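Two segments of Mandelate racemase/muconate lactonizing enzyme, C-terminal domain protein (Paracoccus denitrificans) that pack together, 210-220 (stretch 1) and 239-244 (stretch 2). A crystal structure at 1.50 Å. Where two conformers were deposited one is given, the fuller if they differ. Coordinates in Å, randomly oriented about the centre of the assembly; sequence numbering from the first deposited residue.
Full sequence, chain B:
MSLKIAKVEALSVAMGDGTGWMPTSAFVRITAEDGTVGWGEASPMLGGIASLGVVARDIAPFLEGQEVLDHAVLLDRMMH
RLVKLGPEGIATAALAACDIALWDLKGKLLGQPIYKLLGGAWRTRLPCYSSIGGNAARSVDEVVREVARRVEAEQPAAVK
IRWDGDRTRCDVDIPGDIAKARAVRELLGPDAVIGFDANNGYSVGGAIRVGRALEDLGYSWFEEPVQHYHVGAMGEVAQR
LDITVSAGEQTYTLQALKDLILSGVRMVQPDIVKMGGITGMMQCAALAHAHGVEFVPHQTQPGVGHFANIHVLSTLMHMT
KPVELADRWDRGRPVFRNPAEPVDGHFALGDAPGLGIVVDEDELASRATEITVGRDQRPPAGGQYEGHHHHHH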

ATOM      1  N   VAL B 210     -24.391 -12.542  -5.111  1.00  9.32           N
ATOM      2  CA  VAL B 210     -25.218 -12.160  -6.256  1.00  9.60           C
ATOM      3  C   VAL B 210     -24.368 -11.902  -7.509  1.00  9.34           C
ATOM      4  O   VAL B 210     -24.720 -12.359  -8.594  1.00  9.42           O
ATOM      5  CB  VAL B 210     -26.103 -10.946  -5.909  1.00  9.74           C
ATOM      6  CG1 VAL B 210     -26.868 -10.441  -7.126  1.00  9.83           C
ATOM      7  CG2 VAL B 210     -27.081 -11.344  -4.821  1.00 11.26           C
ATOM      8  N   GLY B 211     -23.256 -11.185  -7.349  1.00  9.32           N
ATOM      9  CA  GLY B 211     -22.329 -10.946  -8.452  1.00  9.55           C
ATOM     10  C   GLY B 211     -21.900 -12.205  -9.178  1.00  9.12           C
ATOM     11  O   GLY B 211     -21.905 -12.239 -10.414  1.00  9.08           O
ATOM     12  N   ARG B 212     -21.528 -13.249  -8.428  1.00  9.08           N
ATOM     13  CA  ARG B 212     -21.124 -14.506  -9.068  1.00  9.14           C
ATOM     14  C   ARG B 212     -22.274 -15.140  -9.833  1.00  9.36           C
ATOM     15  O   ARG B 212     -22.073 -15.664 -10.934  1.00 10.03           O
ATOM     16  CB  ARG B 212     -20.551 -15.494  -8.051  1.00  9.16           C
ATOM     17  CG  ARG B 212     -19.246 -15.037  -7.420  1.00  9.11           C
ATOM     18  CD  ARG B 212     -18.194 -14.656  -8.465  1.00  9.18           C
ATOM     19  NE  ARG B 212     -16.908 -14.455  -7.798  1.00  8.83           N
ATOM     20  CZ  ARG B 212     -15.869 -13.814  -8.319  1.00  7.86           C
ATOM     21  NH1 ARG B 212     -15.925 -13.315  -9.556  1.00  8.65           N
ATOM     22  NH2 ARG B 212     -14.756 -13.711  -7.600  1.00  8.31           N
ATOM     23  N   ALA B 213     -23.478 -15.081  -9.272  1.00  9.23           N
ATOM     24  CA  ALA B 213     -24.648 -15.587  -9.975  1.00 10.27           C
ATOM     25  C   ALA B 213     -24.937 -14.799 -11.257  1.00  9.81           C
ATOM     26  O   ALA B 213     -25.299 -15.377 -12.295  1.00 11.11           O
ATOM     27  CB  ALA B 213     -25.859 -15.610  -9.055  1.00 10.64           C
ATOM     28  N   LEU B 214     -24.739 -13.478 -11.204  1.00  9.21           N
ATOM     29  CA  LEU B 214     -24.940 -12.648 -12.396  1.00  9.01           C
ATOM     30  C   LEU B 214     -23.871 -12.937 -13.460  1.00  9.52           C
ATOM     31  O   LEU B 214     -24.158 -12.898 -14.659  1.00  9.73           O
ATOM     32  CB  LEU B 214     -24.945 -11.155 -12.039  1.00  8.75           C
ATOM     33  CG  LEU B 214     -26.082 -10.718 -11.112  1.00  8.96           C
ATOM     34  CD1 LEU B 214     -25.883  -9.271 -10.718  1.00  9.75           C
ATOM     35  CD2 LEU B 214     -27.436 -10.895 -11.775  1.00  9.37           C
ATOM     36  N   GLU B 215     -22.641 -13.237 -13.025  1.00  9.33           N
ATOM     37  CA  GLU B 215     -21.579 -13.639 -13.956  1.00  9.12           C
ATOM     38  C   GLU B 215     -21.929 -14.949 -14.664  1.00  9.98           C
ATOM     39  O   GLU B 215     -21.759 -15.063 -15.875  1.00 11.91           O
ATOM     40  CB  GLU B 215     -20.239 -13.770 -13.231  1.00  9.63           C
ATOM     41  CG  GLU B 215     -19.670 -12.414 -12.828  1.00  9.18           C
ATOM     42  CD  GLU B 215     -18.538 -12.473 -11.822  1.00  9.32           C
ATOM     43  OE1 GLU B 215     -18.053 -13.576 -11.486  1.00 10.81           O
ATOM     44  OE2 GLU B 215     -18.136 -11.381 -11.363  1.00  9.42           O
ATOM     45  N   ASP B 216     -22.454 -15.908 -13.906  1.00 10.17           N
ATOM     46  CA  ASP B 216     -22.908 -17.172 -14.472  1.00 12.36           C
ATOM     47  C   ASP B 216     -24.008 -16.938 -15.518  1.00 11.41           C
ATOM     48  O   ASP B 216     -24.112 -17.682 -16.497  1.00 13.00           O
ATOM     49  CB  ASP B 216     -23.429 -18.094 -13.364  1.00 13.11           C
ATOM     50  CG  ASP B 216     -22.320 -18.713 -12.523  1.00 19.39           C
ATOM     51  OD1 ASP B 216     -21.140 -18.598 -12.890  1.00 20.98           O
ATOM     52  OD2 ASP B 216     -22.638 -19.331 -11.485  1.00 28.18           O
ATOM     53  N   LEU B 217     -24.799 -15.886 -15.317  1.00 10.25           N
ATOM     54  CA  LEU B 217     -25.874 -15.530 -16.240  1.00 10.07           C
ATOM     55  C   LEU B 217     -25.431 -14.527 -17.296  1.00 10.39           C
ATOM     56  O   LEU B 217     -26.261 -14.021 -18.040  1.00 11.28           O
ATOM     57  CB  LEU B 217     -27.047 -14.955 -15.450  1.00 10.07           C
ATOM     58  CG  LEU B 217     -27.809 -15.956 -14.582  1.00 10.21           C
ATOM     59  CD1 LEU B 217     -28.701 -15.218 -13.596  1.00 10.67           C
ATOM     60  CD2 LEU B 217     -28.627 -16.928 -15.448  1.00 11.43           C
ATOM     61  N   GLY B 218     -24.138 -14.200 -17.338  1.00 10.28           N
ATOM     62  CA  GLY B 218     -23.598 -13.332 -18.375  1.00 10.59           C
ATOM     63  C   GLY B 218     -24.045 -11.887 -18.311  1.00 10.70           C
ATOM     64  O   GLY B 218     -23.984 -11.181 -19.311  1.00 10.89           O
ATOM     65  N   TYR B 219     -24.499 -11.429 -17.145  1.00 10.04           N
ATOM     66  CA  TYR B 219     -24.900 -10.023 -17.030  1.00  9.47           C
ATOM     67  C   TYR B 219     -23.714  -9.102 -17.297  1.00 10.47           C
ATOM     68  O   TYR B 219     -22.560  -9.477 -17.052  1.00 11.25           O
ATOM     69  CB  TYR B 219     -25.548  -9.728 -15.661  1.00  9.42           C
ATOM     70  CG  TYR B 219     -27.045 -10.005 -15.615  1.00  9.44           C
ATOM     71  CD1 TYR B 219     -27.558 -11.275 -15.927  1.00  9.15           C
ATOM     72  CD2 TYR B 219     -27.948  -8.999 -15.251  1.00  8.66           C
ATOM     73  CE1 TYR B 219     -28.926 -11.523 -15.904  1.00  9.55           C
ATOM     74  CE2 TYR B 219     -29.322  -9.232 -15.217  1.00  9.04           C
ATOM     75  CZ  TYR B 219     -29.808 -10.496 -15.539  1.00  9.21           C
ATOM     76  OH  TYR B 219     -31.173 -10.703 -15.513  1.00  9.60           O
ATOM     77  N   SER B 220     -24.025  -7.899 -17.771  1.00  9.83           N
ATOM     78  CA  SER B 220     -22.980  -6.973 -18.197  0.50 11.31           C
ATOM     79  C   SER B 220     -22.491  -6.024 -17.116  1.00 11.38           C
ATOM     80  O   SER B 220     -21.298  -5.727 -17.051  1.00 13.05           O
ATOM     81  CB  SER B 220     -23.403  -6.219 -19.454  0.50 12.28           C
ATOM     82  OG  SER B 220     -23.339  -7.094 -20.562  0.50 13.60           O
ATOM     83  N   GLN B 239     -13.552  -4.575  -7.307  1.00  8.79           N
ATOM     84  CA  GLN B 239     -12.289  -5.218  -7.635  1.00  9.20           C
ATOM     85  C   GLN B 239     -12.316  -6.721  -7.435  1.00  9.26           C
ATOM     86  O   GLN B 239     -11.561  -7.428  -8.086  1.00 11.22           O
ATOM     87  CB  GLN B 239     -11.145  -4.588  -6.850  1.00 10.84           C
ATOM     88  CG  GLN B 239     -10.811  -3.178  -7.314  1.00 10.69           C
ATOM     89  CD  GLN B 239     -10.254  -3.132  -8.724  1.00 11.00           C
ATOM     90  OE1 GLN B 239      -9.361  -3.914  -9.085  1.00 14.07           O
ATOM     91  NE2 GLN B 239     -10.780  -2.223  -9.538  1.00 11.33           N
ATOM     92  N   ARG B 240     -13.191  -7.200  -6.551  1.00  8.63           N
ATOM     93  CA  ARG B 240     -13.262  -8.641  -6.254  1.00  9.24           C
ATOM     94  C   ARG B 240     -14.014  -9.408  -7.338  1.00  9.35           C
ATOM     95  O   ARG B 240     -13.701 -10.558  -7.587  1.00 11.03           O
ATOM     96  CB  ARG B 240     -13.886  -8.880  -4.877  1.00  9.98           C
ATOM     97  CG  ARG B 240     -12.900  -8.587  -3.756  1.00 10.80           C
ATOM     98  CD  ARG B 240     -13.520  -8.593  -2.376  1.00 11.77           C
ATOM     99  NE  ARG B 240     -13.800  -9.959  -1.954  1.00 12.93           N
ATOM    100  CZ  ARG B 240     -14.278 -10.287  -0.764  1.00 14.54           C
ATOM    101  NH1 ARG B 240     -14.542  -9.339   0.132  1.00 16.03           N
ATOM    102  NH2 ARG B 240     -14.500 -11.565  -0.481  1.00 15.82           N
ATOM    103  N   LEU B 241     -14.978  -8.764  -7.987  1.00  8.36           N
ATOM    104  CA  LEU B 241     -15.811  -9.404  -9.009  1.00  8.63           C
ATOM    105  C   LEU B 241     -15.256  -9.229 -10.413  1.00  9.31           C
ATOM    106  O   LEU B 241     -14.362  -8.396 -10.643  1.00 10.28           O
ATOM    107  CB  LEU B 241     -17.239  -8.849  -8.947  1.00  8.29           C
ATOM    108  CG  LEU B 241     -18.035  -9.250  -7.706  1.00  8.27           C
ATOM    109  CD1 LEU B 241     -19.352  -8.501  -7.773  1.00  9.75           C
ATOM    110  CD2 LEU B 241     -18.293 -10.756  -7.685  1.00 10.54           C
ATOM    111  N   ASP B 242     -15.789 -10.021 -11.347  1.00  8.81           N
ATOM    112  CA  ASP B 242     -15.491  -9.859 -12.767  1.00  8.92           C
ATOM    113  C   ASP B 242     -16.532  -8.970 -13.442  1.00  9.48           C
ATOM    114  O   ASP B 242     -16.183  -8.113 -14.256  1.00 10.07           O
ATOM    115  CB  ASP B 242     -15.444 -11.219 -13.478  1.00  8.73           C
ATOM    116  CG  ASP B 242     -14.255 -12.070 -13.063  1.00  9.65           C
ATOM    117  OD1 ASP B 242     -13.256 -11.529 -12.526  1.00  9.30           O
ATOM    118  OD2 ASP B 242     -14.346 -13.294 -13.287  1.00 11.19           O
ATOM    119  N   ILE B 243     -17.807  -9.183 -13.122  1.00  8.73           N
ATOM    120  CA  ILE B 243     -18.879  -8.325 -13.666  1.00  9.05           C
ATOM    121  C   ILE B 243     -18.574  -6.878 -13.266  1.00  9.08           C
ATOM    122  O   ILE B 243     -18.090  -6.619 -12.171  1.00  9.67           O
ATOM    123  CB  ILE B 243     -20.286  -8.758 -13.187  1.00  8.45           C
ATOM    124  CG1 ILE B 243     -21.381  -7.912 -13.878  1.00  8.73           C
ATOM    125  CG2 ILE B 243     -20.411  -8.691 -11.662  1.00  8.87           C
ATOM    126  CD1 ILE B 243     -22.776  -8.487 -13.718  1.00  9.17           C
ATOM    127  N   THR B 244     -18.839  -5.942 -14.168  1.00  8.72           N
ATOM    128  CA  THR B 244     -18.521  -4.538 -13.925  1.00  9.52           C
ATOM    129  C   THR B 244     -19.460  -3.955 -12.892  1.00  9.89           C
ATOM    130  O   THR B 244     -20.663  -3.852 -13.130  1.00 10.27           O
ATOM    131  CB  THR B 244     -18.653  -3.725 -15.208  1.00  9.78           C
ATOM    132  OG1 THR B 244     -17.805  -4.298 -16.205  1.00 10.50           O
ATOM    133  CG2 THR B 244     -18.255  -2.255 -14.960  1.00 11.59           C
TER
HETATM  134  O   HOH W   1     -13.218 -12.101  -9.855  1.00  9.24           O
HETATM  135  O   HOH W   2     -16.437 -14.639 -14.122  1.00 19.28           O

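How does the end of one helix come to lie against the segment that follows another? Stretch 1 is helical from Val 210 to Asp 216 and then turns through Gly 218; stretch 2 leaves its own helix at Leu 241 and continues as an irregular segment through Asp 242 and Ile 243. Two CA pairs set the register along the helix, with CA of Gly 211 6.7 Å from CA of Leu 241 and CA of Glu 215 6.0 Å from CA of Ile 243, one helical turn apart on stretch 1. At the first, the lack of a side chain matters: CA of Gly 211 sits 3.9 Å from CD1 of Leu 241, and a CB there would point toward stretch 2 and fall 2.4 Å from that same methyl, a clash.

What does Arg 212 do when its CA-to-CB bond points away from stretch 2? Its long side chain bends back, so that CD2 of Leu 241 lies over one face of the guanidinium, 4.0 Å from NE of Arg 212. Its NH1 also donates to water 1 at 3.0 Å, and this water in turn contacts O of Arg 240 at 2.8 Å and OD1 of Asp 242 at 2.7 Å, tying the arginine to stretch 2 through solvent. Within stretch 1, NH1 of Arg 212 forms a salt bridge with OE1 of Glu 215 at 2.9 Å. Leu 214 makes an apolar contact instead, its CB 3.8 Å from CD1 of Ile 243.

Why is Glu 215 the polar centre of the contact? Its OE2 accepts two backbone hydrogen bonds, from N of Asp 242 at 2.7 Å and from N of Ile 243 at 2.8 Å, the second nearly straight at 169°. A single carboxylate oxygen thus binds consecutive amides just beyond the end of the helix in stretch 2. The carboxylate of Asp 242 is also near, its OD2 4.1 Å from OE1 of Glu 215; water 2 bridges the two carboxylates, donating to OE1 of Glu 215 at 3.3 Å and to OD2 of Asp 242 at 2.6 Å.

Where does Ile 243, the most heavily covered residue, find its remaining partners? Tyr 219 meets CD1 of Ile 243 with its O (3.5 Å) and its CB (3.6 Å), while the end of its side chain leads away; with Leu 214, this rests the methyl against both the end of the helix and the loop beyond it. Ser 220 closes the contact with its backbone: its CA-to-CB bond points away, but its O lies 3.9 Å from CG1 of Ile 243 and 3.8 Å from CB of Thr 244.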